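Local coordinates for PaaA (PDB 5FF5), which takes part in building the bicyclic core of pantocin A, probably through adenylylation chemistry of the kind used by ThiF- and E1-like activating enzymes, at residues A[142-151]-A[326-337]; A[174-182]-A[187-195]. All coordinates share one frame; numbering follows the deposited sequence.

Contact 1: A[142-151]-A[326-337]. With SO4 (sulfate ion), chain C.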
loop_
_atom_site.group_PDB
_atom_site.type_symbol
_atom_site.label_atom_id
_atom_site.label_comp_id
_atom_site.label_asym_id
_atom_site.label_seq_id
_atom_site.Cartn_x
_atom_site.Cartn_y
_atom_site.Cartn_z
ATOM N N GLY A 142 -2.399 -14.275 -3.625
ATOM C CA GLY A 142 -2.586 -12.847 -3.476
ATOM C C GLY A 142 -1.929 -12.245 -2.243
ATOM O O GLY A 142 -0.989 -11.462 -2.364
ATOM N N TRP A 143 -2.421 -12.581 -1.053
ATOM C CA TRP A 143 -1.862 -11.977 0.154
ATOM C C TRP A 143 -0.362 -12.249 0.195
ATOM O O TRP A 143 0.421 -11.401 0.605
ATOM C CB TRP A 143 -2.546 -12.514 1.424
ATOM C CG TRP A 143 -2.346 -13.978 1.696
ATOM C CD1 TRP A 143 -3.144 -15.017 1.279
ATOM C CD2 TRP A 143 -1.301 -14.572 2.495
ATOM N NE1 TRP A 143 -2.643 -16.221 1.748
ATOM C CE2 TRP A 143 -1.521 -15.978 2.499
ATOM C CE3 TRP A 143 -0.199 -14.058 3.198
ATOM C CZ2 TRP A 143 -0.683 -16.869 3.183
ATOM C CZ3 TRP A 143 0.637 -14.955 3.880
ATOM C CH2 TRP A 143 0.386 -16.343 3.861
ATOM N N GLY A 144 0.018 -13.416 -0.314
ATOM C CA GLY A 144 1.383 -13.895 -0.271
ATOM C C GLY A 144 2.393 -13.113 -1.067
ATOM O O GLY A 144 3.491 -12.840 -0.583
ATOM N N THR A 145 2.025 -12.761 -2.297
ATOM C CA THR A 145 2.923 -12.040 -3.203
ATOM C C THR A 145 3.184 -10.597 -2.778
ATOM O O THR A 145 4.277 -10.077 -2.978
ATOM C CB THR A 145 2.357 -12.003 -4.641
ATOM O OG1 THR A 145 0.984 -11.599 -4.615
ATOM C CG2 THR A 145 2.445 -13.362 -5.292
ATOM N N TRP A 146 2.190 -9.946 -2.189
ATOM C CA TRP A 146 2.355 -8.553 -1.786
ATOM C C TRP A 146 3.218 -8.435 -0.554
ATOM O O TRP A 146 3.988 -7.488 -0.433
ATOM C CB TRP A 146 1.002 -7.898 -1.549
ATOM C CG TRP A 146 0.253 -7.666 -2.804
ATOM C CD1 TRP A 146 -0.562 -8.543 -3.448
ATOM C CD2 TRP A 146 0.250 -6.472 -3.581
ATOM N NE1 TRP A 146 -1.070 -7.971 -4.583
ATOM C CE2 TRP A 146 -0.587 -6.695 -4.688
ATOM C CE3 TRP A 146 0.868 -5.222 -3.442
ATOM C CZ2 TRP A 146 -0.824 -5.729 -5.648
ATOM C CZ3 TRP A 146 0.641 -4.265 -4.401
ATOM C CH2 TRP A 146 -0.202 -4.522 -5.491
ATOM N N CYS A 147 3.095 -9.393 0.357
ATOM C CA CYS A 147 3.920 -9.378 1.556
ATOM C C CYS A 147 5.396 -9.597 1.231
ATOM O O CYS A 147 6.264 -8.937 1.799
ATOM C CB CYS A 147 3.466 -10.427 2.560
ATOM S SG CYS A 147 1.947 -10.050 3.441
ATOM N N ALA A 148 5.684 -10.547 0.348
ATOM C CA ALA A 148 7.062 -10.793 -0.051
ATOM C C ALA A 148 7.666 -9.519 -0.624
ATOM O O ALA A 148 8.784 -9.115 -0.271
ATOM C CB ALA A 148 7.136 -11.922 -1.066
ATOM N N LEU A 149 6.898 -8.888 -1.507
ATOM C CA LEU A 149 7.360 -7.722 -2.215
ATOM C C LEU A 149 7.781 -6.610 -1.282
ATOM O O LEU A 149 8.936 -6.191 -1.301
ATOM C CB LEU A 149 6.284 -7.200 -3.149
ATOM C CG LEU A 149 6.771 -5.987 -3.942
ATOM C CD1 LEU A 149 8.139 -6.263 -4.570
ATOM C CD2 LEU A 149 5.760 -5.581 -4.972
ATOM N N GLN A 150 6.838 -6.128 -0.473
ATOM C CA GLN A 150 7.085 -4.961 0.376
ATOM C C GLN A 150 8.152 -5.245 1.415
ATOM O O GLN A 150 8.921 -4.348 1.776
ATOM C CB GLN A 150 5.787 -4.497 1.050
ATOM C CG GLN A 150 4.806 -3.829 0.100
ATOM C CD GLN A 150 3.493 -3.469 0.760
ATOM O OE1 GLN A 150 3.427 -3.273 1.970
ATOM N NE2 GLN A 150 2.438 -3.372 -0.038
ATOM N N LEU A 151 8.226 -6.497 1.850
ATOM C CA LEU A 151 9.287 -6.943 2.730
ATOM C C LEU A 151 10.641 -6.897 2.016
ATOM O O LEU A 151 11.645 -6.456 2.584
ATOM C CB LEU A 151 8.999 -8.357 3.219
ATOM C CG LEU A 151 7.963 -8.502 4.330
ATOM C CD1 LEU A 151 7.386 -9.923 4.377
ATOM C CD2 LEU A 151 8.616 -8.143 5.659
ATOM N N ALA A 326 -6.631 -6.676 -6.884
ATOM C CA ALA A 326 -5.397 -6.259 -6.205
ATOM C C ALA A 326 -5.571 -5.351 -4.956
ATOM O O ALA A 326 -4.882 -5.551 -3.947
ATOM C CB ALA A 326 -4.459 -5.591 -7.222
ATOM N N PRO A 327 -6.481 -4.354 -5.021
ATOM C CA PRO A 327 -6.630 -3.332 -3.967
ATOM C C PRO A 327 -6.737 -3.875 -2.546
ATOM O O PRO A 327 -6.191 -3.297 -1.615
ATOM C CB PRO A 327 -7.925 -2.615 -4.359
ATOM C CG PRO A 327 -7.961 -2.734 -5.837
ATOM C CD PRO A 327 -7.374 -4.084 -6.163
ATOM N N SER A 328 -7.466 -4.960 -2.376
ATOM C CA SER A 328 -7.664 -5.530 -1.057
ATOM C C SER A 328 -6.360 -6.120 -0.526
ATOM O O SER A 328 -6.097 -6.104 0.672
ATOM C CB SER A 328 -8.767 -6.569 -1.131
ATOM O OG SER A 328 -9.493 -6.386 -2.347
ATOM N N LEU A 329 -5.546 -6.656 -1.424
ATOM C CA LEU A 329 -4.292 -7.285 -1.039
ATOM C C LEU A 329 -3.239 -6.271 -0.604
ATOM O O LEU A 329 -2.479 -6.523 0.339
ATOM C CB LEU A 329 -3.744 -8.125 -2.191
ATOM C CG LEU A 329 -4.642 -9.214 -2.774
ATOM C CD1 LEU A 329 -3.891 -9.927 -3.886
ATOM C CD2 LEU A 329 -5.063 -10.182 -1.710
ATOM N N SER A 330 -3.174 -5.134 -1.296
ATOM C CA SER A 330 -2.139 -4.146 -0.986
ATOM C C SER A 330 -2.370 -3.565 0.401
ATOM O O SER A 330 -1.418 -3.393 1.185
ATOM C CB SER A 330 -2.104 -3.011 -2.021
ATOM O OG SER A 330 -3.111 -3.167 -3.002
ATOM N N ILE A 331 -3.634 -3.295 0.716
ATOM C CA ILE A 331 -3.959 -2.788 2.030
ATOM C C ILE A 331 -3.505 -3.795 3.077
ATOM O O ILE A 331 -2.841 -3.430 4.046
ATOM C CB ILE A 331 -5.449 -2.526 2.190
ATOM C CG1 ILE A 331 -5.906 -1.439 1.240
ATOM C CG2 ILE A 331 -5.744 -2.083 3.598
ATOM C CD1 ILE A 331 -7.302 -1.011 1.493
HETATM N N MSE A 332 -3.845 -5.065 2.852
HETATM C CA MSE A 332 -3.560 -6.136 3.795
HETATM C C MSE A 332 -2.056 -6.379 3.975
HETATM O O MSE A 332 -1.591 -6.601 5.096
HETATM C CB MSE A 332 -4.254 -7.407 3.335
HETATM C CG MSE A 332 -4.753 -8.323 4.440
HETATM SE SE MSE A 332 -6.369 -9.225 3.803
HETATM C CE MSE A 332 -5.730 -9.809 2.057
ATOM N N ALA A 333 -1.291 -6.316 2.887
ATOM C CA ALA A 333 0.154 -6.524 2.981
ATOM C C ALA A 333 0.881 -5.328 3.607
ATOM O O ALA A 333 1.916 -5.494 4.264
ATOM C CB ALA A 333 0.726 -6.821 1.627
ATOM N N GLY A 334 0.344 -4.129 3.383
ATOM C CA GLY A 334 0.912 -2.909 3.924
ATOM C C GLY A 334 0.701 -2.772 5.417
ATOM O O GLY A 334 1.572 -2.286 6.125
ATOM N N ILE A 335 -0.483 -3.138 5.890
ATOM C CA ILE A 335 -0.733 -3.218 7.318
ATOM C C ILE A 335 0.187 -4.266 7.951
ATOM O O ILE A 335 0.801 -4.027 8.987
ATOM C CB ILE A 335 -2.183 -3.578 7.603
ATOM C CG1 ILE A 335 -3.111 -2.621 6.874
ATOM C CG2 ILE A 335 -2.452 -3.581 9.089
ATOM C CD1 ILE A 335 -4.561 -2.854 7.167
ATOM N N VAL A 336 0.298 -5.420 7.297
ATOM C CA VAL A 336 1.138 -6.503 7.773
ATOM C C VAL A 336 2.597 -6.109 7.793
ATOM O O VAL A 336 3.303 -6.337 8.768
ATOM C CB VAL A 336 1.006 -7.744 6.886
ATOM C CG1 VAL A 336 2.152 -8.695 7.144
ATOM C CG2 VAL A 336 -0.305 -8.427 7.135
ATOM N N THR A 337 3.057 -5.528 6.697
ATOM C CA THR A 337 4.464 -5.220 6.562
ATOM C C THR A 337 4.884 -4.171 7.585
ATOM O O THR A 337 5.905 -4.341 8.268
ATOM C CB THR A 337 4.772 -4.737 5.152
ATOM O OG1 THR A 337 4.335 -5.732 4.226
ATOM C CG2 THR A 337 6.262 -4.489 4.976
HETATM S S SO4 C . -5.549 -15.533 -4.047
HETATM O O1 SO4 C . -6.443 -14.382 -3.873
HETATM O O2 SO4 C . -4.638 -15.278 -5.154
HETATM O O3 SO4 C . -6.286 -16.757 -4.390
HETATM O O4 SO4 C . -4.766 -15.715 -2.818
#
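W146 and Q150 project as successive knobs from the helix that follows the glycine-rich loop of a Rossmann-type ThiF/E1 fold into holes on helix 326-337. The two segments cross at -47°, their axes 8.5 Å apart. The close part is built on these two knobs, each set among four residues, with the small A333 beneath W146, their CB atoms 3.4 Å apart. With CG of W146 turned beside its own backbone N (chi1 -71°), the indole lies along helix 326-337. S330 CB sits over one face of its six-membered ring in a CH-pi contact, 4.1 Å from the centroid, and L329 CB covers the same face near CD1. The buried NE1 is satisfied beyond these helices by the carbonyl of R174, and W146 of the second subunit packs against W146. L329 also reaches the helix start, CD1 against G142 CA and CD2 3.6 Å from W143 N. One turn beyond W146, the extended Q150 enters the hole between S330, A333, G334 and T337, bringing OE1 to 3.2 Å from CA of G334.

Packing is looser at L151, whose CD2 stays 4.4 Å from T337 CG2, and on the solvent side at W143, partly exposed, which touches selenomethionine M332 CE through its CB while its ring leads away. Where the glycine-rich loop meets the helix, G142 N donates to both O2 and O4 of a sulfate, each at 2.9 Å.

Contact 2: A[174-182]-A[187-195]. With SO4 (sulfate ion), chain C.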
loop_
_atom_site.group_PDB
_atom_site.type_symbol
_atom_site.label_atom_id
_atom_site.label_comp_id
_atom_site.label_asym_id
_atom_site.label_seq_id
_atom_site.Cartn_x
_atom_site.Cartn_y
_atom_site.Cartn_z
ATOM N N ARG A 174 -3.838 -9.959 -9.678
ATOM C CA ARG A 174 -3.726 -9.675 -8.243
ATOM C C ARG A 174 -2.411 -10.108 -7.585
ATOM O O ARG A 174 -2.012 -9.543 -6.568
ATOM C CB ARG A 174 -4.893 -10.323 -7.481
ATOM C CG ARG A 174 -5.151 -11.756 -7.851
ATOM C CD ARG A 174 -6.131 -12.405 -6.905
ATOM N NE ARG A 174 -6.230 -13.848 -7.140
ATOM C CZ ARG A 174 -6.469 -14.402 -8.325
ATOM N NH1 ARG A 174 -6.658 -13.635 -9.389
ATOM N NH2 ARG A 174 -6.536 -15.723 -8.446
ATOM N N GLN A 175 -1.761 -11.131 -8.129
ATOM C CA GLN A 175 -0.520 -11.611 -7.545
ATOM C C GLN A 175 0.648 -10.868 -8.193
ATOM O O GLN A 175 1.058 -11.213 -9.302
ATOM C CB GLN A 175 -0.421 -13.121 -7.745
ATOM C CG GLN A 175 -1.771 -13.849 -7.530
ATOM C CD GLN A 175 -1.632 -15.351 -7.326
ATOM O OE1 GLN A 175 -0.524 -15.882 -7.272
ATOM N NE2 GLN A 175 -2.762 -16.038 -7.203
ATOM N N VAL A 176 1.198 -9.883 -7.475
ATOM C CA VAL A 176 2.090 -8.835 -8.029
ATOM C C VAL A 176 3.523 -9.227 -8.399
ATOM O O VAL A 176 4.181 -8.501 -9.149
ATOM C CB VAL A 176 2.197 -7.637 -7.045
ATOM C CG1 VAL A 176 2.965 -8.022 -5.774
ATOM C CG2 VAL A 176 2.844 -6.439 -7.724
ATOM N N LEU A 177 4.014 -10.346 -7.859
ATOM C CA LEU A 177 5.378 -10.818 -8.127
ATOM C C LEU A 177 5.479 -11.517 -9.478
ATOM O O LEU A 177 6.580 -11.873 -9.917
ATOM C CB LEU A 177 5.833 -11.775 -7.029
ATOM C CG LEU A 177 6.231 -11.161 -5.705
ATOM C CD1 LEU A 177 6.783 -12.209 -4.785
ATOM C CD2 LEU A 177 7.288 -10.120 -5.979
ATOM N N TYR A 178 4.324 -11.708 -10.124
ATOM C CA TYR A 178 4.248 -12.452 -11.373
ATOM C C TYR A 178 3.793 -11.547 -12.508
ATOM O O TYR A 178 2.712 -10.967 -12.454
ATOM C CB TYR A 178 3.282 -13.642 -11.248
ATOM C CG TYR A 178 3.404 -14.431 -9.969
ATOM C CD1 TYR A 178 4.634 -14.791 -9.464
ATOM C CD2 TYR A 178 2.275 -14.811 -9.260
ATOM C CE1 TYR A 178 4.737 -15.503 -8.282
ATOM C CE2 TYR A 178 2.366 -15.530 -8.077
ATOM C CZ TYR A 178 3.600 -15.874 -7.590
ATOM O OH TYR A 178 3.703 -16.590 -6.410
ATOM N N ARG A 179 4.604 -11.478 -13.556
ATOM C CA ARG A 179 4.293 -10.672 -14.727
ATOM C C ARG A 179 3.894 -11.577 -15.872
ATOM O O ARG A 179 4.050 -12.786 -15.774
ATOM C CB ARG A 179 5.488 -9.807 -15.123
ATOM C CG ARG A 179 5.821 -8.697 -14.121
ATOM C CD ARG A 179 7.331 -8.599 -13.917
ATOM N NE ARG A 179 7.755 -7.243 -13.577
ATOM C CZ ARG A 179 8.415 -6.428 -14.393
ATOM N NH1 ARG A 179 8.728 -6.804 -15.626
ATOM N NH2 ARG A 179 8.746 -5.223 -13.972
ATOM N N THR A 180 3.359 -11.004 -16.946
ATOM C CA THR A 180 2.849 -11.803 -18.061
ATOM C C THR A 180 3.837 -12.848 -18.584
ATOM O O THR A 180 3.462 -13.983 -18.819
ATOM C CB THR A 180 2.431 -10.917 -19.213
ATOM O OG1 THR A 180 1.599 -9.865 -18.708
ATOM C CG2 THR A 180 1.645 -11.715 -20.220
ATOM N N ASP A 181 5.110 -12.498 -18.689
ATOM C CA ASP A 181 6.100 -13.462 -19.147
ATOM C C ASP A 181 6.318 -14.597 -18.153
ATOM O O ASP A 181 6.989 -15.584 -18.474
ATOM C CB ASP A 181 7.444 -12.774 -19.408
ATOM C CG ASP A 181 7.667 -12.443 -20.883
ATOM O OD1 ASP A 181 7.005 -13.067 -21.753
ATOM O OD2 ASP A 181 8.526 -11.572 -21.175
ATOM N N ASP A 182 5.739 -14.483 -16.963
ATOM C CA ASP A 182 5.978 -15.477 -15.924
ATOM C C ASP A 182 4.980 -16.638 -15.953
ATOM O O ASP A 182 5.151 -17.625 -15.231
ATOM C CB ASP A 182 5.983 -14.792 -14.555
ATOM C CG ASP A 182 7.191 -13.868 -14.374
ATOM O OD1 ASP A 182 8.265 -14.194 -14.922
ATOM O OD2 ASP A 182 7.058 -12.788 -13.741
ATOM N N LYS A 187 5.617 -20.643 -9.316
ATOM C CA LYS A 187 5.446 -19.392 -8.564
ATOM C C LYS A 187 6.683 -19.010 -7.726
ATOM O O LYS A 187 7.091 -17.852 -7.741
ATOM C CB LYS A 187 4.206 -19.464 -7.666
ATOM C CG LYS A 187 2.885 -19.464 -8.417
ATOM C CD LYS A 187 1.695 -19.293 -7.488
ATOM C CE LYS A 187 0.415 -19.058 -8.278
ATOM N NZ LYS A 187 -0.770 -18.979 -7.373
ATOM N N VAL A 188 7.291 -19.973 -7.022
ATOM C CA VAL A 188 8.415 -19.639 -6.148
ATOM C C VAL A 188 9.611 -19.209 -6.970
ATOM O O VAL A 188 10.384 -18.373 -6.534
ATOM C CB VAL A 188 8.870 -20.818 -5.248
ATOM C CG1 VAL A 188 7.892 -21.051 -4.103
ATOM C CG2 VAL A 188 9.061 -22.056 -6.064
ATOM N N ASP A 189 9.766 -19.767 -8.165
ATOM C CA ASP A 189 10.887 -19.378 -9.024
ATOM C C ASP A 189 10.620 -18.075 -9.755
ATOM O O ASP A 189 11.525 -17.258 -9.935
ATOM C CB ASP A 189 11.243 -20.485 -10.016
ATOM C CG ASP A 189 12.124 -21.552 -9.395
ATOM O OD1 ASP A 189 12.785 -21.270 -8.360
ATOM O OD2 ASP A 189 12.174 -22.667 -9.954
ATOM N N ALA A 190 9.388 -17.879 -10.197
ATOM C CA ALA A 190 9.063 -16.608 -10.793
ATOM C C ALA A 190 9.253 -15.551 -9.718
ATOM O O ALA A 190 9.858 -14.503 -9.968
ATOM C CB ALA A 190 7.657 -16.600 -11.326
ATOM N N ALA A 191 8.811 -15.884 -8.505
ATOM C CA ALA A 191 8.876 -14.980 -7.359
ATOM C C ALA A 191 10.295 -14.530 -7.076
ATOM O O ALA A 191 10.558 -13.342 -6.906
ATOM C CB ALA A 191 8.292 -15.639 -6.134
ATOM N N LYS A 192 11.210 -15.485 -7.026
ATOM C CA LYS A 192 12.604 -15.192 -6.750
ATOM C C LYS A 192 13.205 -14.255 -7.816
ATOM O O LYS A 192 13.882 -13.293 -7.470
ATOM C CB LYS A 192 13.395 -16.500 -6.652
ATOM C CG LYS A 192 14.815 -16.347 -6.183
ATOM C CD LYS A 192 15.507 -17.684 -6.113
ATOM C CE LYS A 192 16.896 -17.544 -5.511
ATOM N NZ LYS A 192 17.619 -18.847 -5.358
ATOM N N ASP A 193 12.937 -14.514 -9.095
ATOM C CA ASP A 193 13.427 -13.656 -10.187
ATOM C C ASP A 193 12.988 -12.207 -9.999
ATOM O O ASP A 193 13.781 -11.272 -10.166
ATOM C CB ASP A 193 12.941 -14.170 -11.545
ATOM C CG ASP A 193 13.597 -15.500 -11.955
ATOM O OD1 ASP A 193 14.711 -15.788 -11.443
ATOM O OD2 ASP A 193 12.988 -16.251 -12.776
ATOM N N THR A 194 11.718 -12.033 -9.646
ATOM C CA THR A 194 11.145 -10.706 -9.475
ATOM C C THR A 194 11.718 -10.003 -8.250
ATOM O O THR A 194 12.082 -8.831 -8.312
ATOM C CB THR A 194 9.609 -10.764 -9.330
ATOM O OG1 THR A 194 9.016 -11.203 -10.556
ATOM C CG2 THR A 194 9.058 -9.396 -8.995
ATOM N N ILE A 195 11.788 -10.713 -7.133
ATOM C CA ILE A 195 12.277 -10.114 -5.907
ATOM C C ILE A 195 13.679 -9.607 -6.110
ATOM O O ILE A 195 14.048 -8.554 -5.614
ATOM C CB ILE A 195 12.246 -11.091 -4.746
ATOM C CG1 ILE A 195 10.812 -11.223 -4.252
ATOM C CG2 ILE A 195 13.127 -10.599 -3.625
ATOM C CD1 ILE A 195 10.671 -12.013 -3.002
HETATM S S SO4 C . -5.549 -15.533 -4.047
HETATM O O1 SO4 C . -6.443 -14.382 -3.873
HETATM O O2 SO4 C . -4.638 -15.278 -5.154
HETATM O O3 SO4 C . -6.286 -16.757 -4.390
HETATM O O4 SO4 C . -4.766 -15.715 -2.818
#
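T194 and L177 join the helix of a Rossmann beta-alpha-beta crossover to the loop that leads into it from strand 158-162. Helix 187-198 continues to strand 203-207, which lies parallel to and beside strand 158-162, and the loop folds back over the helix through a type I turn, Q175 to Y178.

Two hydrogen bonds cross the contact, one towards each end. T194 OG1, anti to its carbonyl carbon (chi1 -67°), gives its proton to L177 O over 2.6 Å, the donor tilted from the carbonyl plane. At the other, K187 reaches out fully extended and NZ donates to Q175 OE1 over 3.1 Å. The two side chains cross at about a right angle, and the bond, in the carbonyl plane and on a lone pair of OE1, probably helps set the rotation of the amide. D165 is a second partner of K187 NZ, in a long, weak ion pair. Within the loop, D182 OD2 accepts from R179 N in a nearly straight bond (171°), bracing the short 3-10 turn, and the hydroxyl of Y178 is hydrogen-bonded to the carbonyl of M140, in the glycine-rich loop.

Apolar contacts fill the space between. The methyls of L177 divide the work: CD1 lies against A191 CB, and CD2 approaches T194 CG2 (3.6 Å) and I195 CG1. The Y178 ring crosses the K187 chain, whose CB comes near OH, while CD1 of the ring lies 4.0 Å from A190 CB. D182 adds its CB against A190.

Contacts to a bound sulfate, probably from the crystallisation liquor, gather at the start of the loop. Q175 NE2 lies 2.9 Å from O2 of the sulfate, and R174 NE donates to that same oxygen at 2.9 Å.

In the fold
After the N-terminal region and the helices up to 123-131, the chain enters strand 134-138, helix 142-153 and strand 158-162, then the loop 174-182. Contact 2 closes a short loop here by turning back on helix 187-198, with four residues between its segments. Contact 1 closes much later, when helix 326-345 returns beside helix 142-153 after the strands up to 267-274, so contact 2 falls wholly within its span. The two meet directly: L329 CD1 packs on the R174 carbonyl, and T145 touches the Q175 backbone. Together they tie the crossover units of the mixed sheet to the long last helix, 326-345, share one sulfate, and both reach the second subunit.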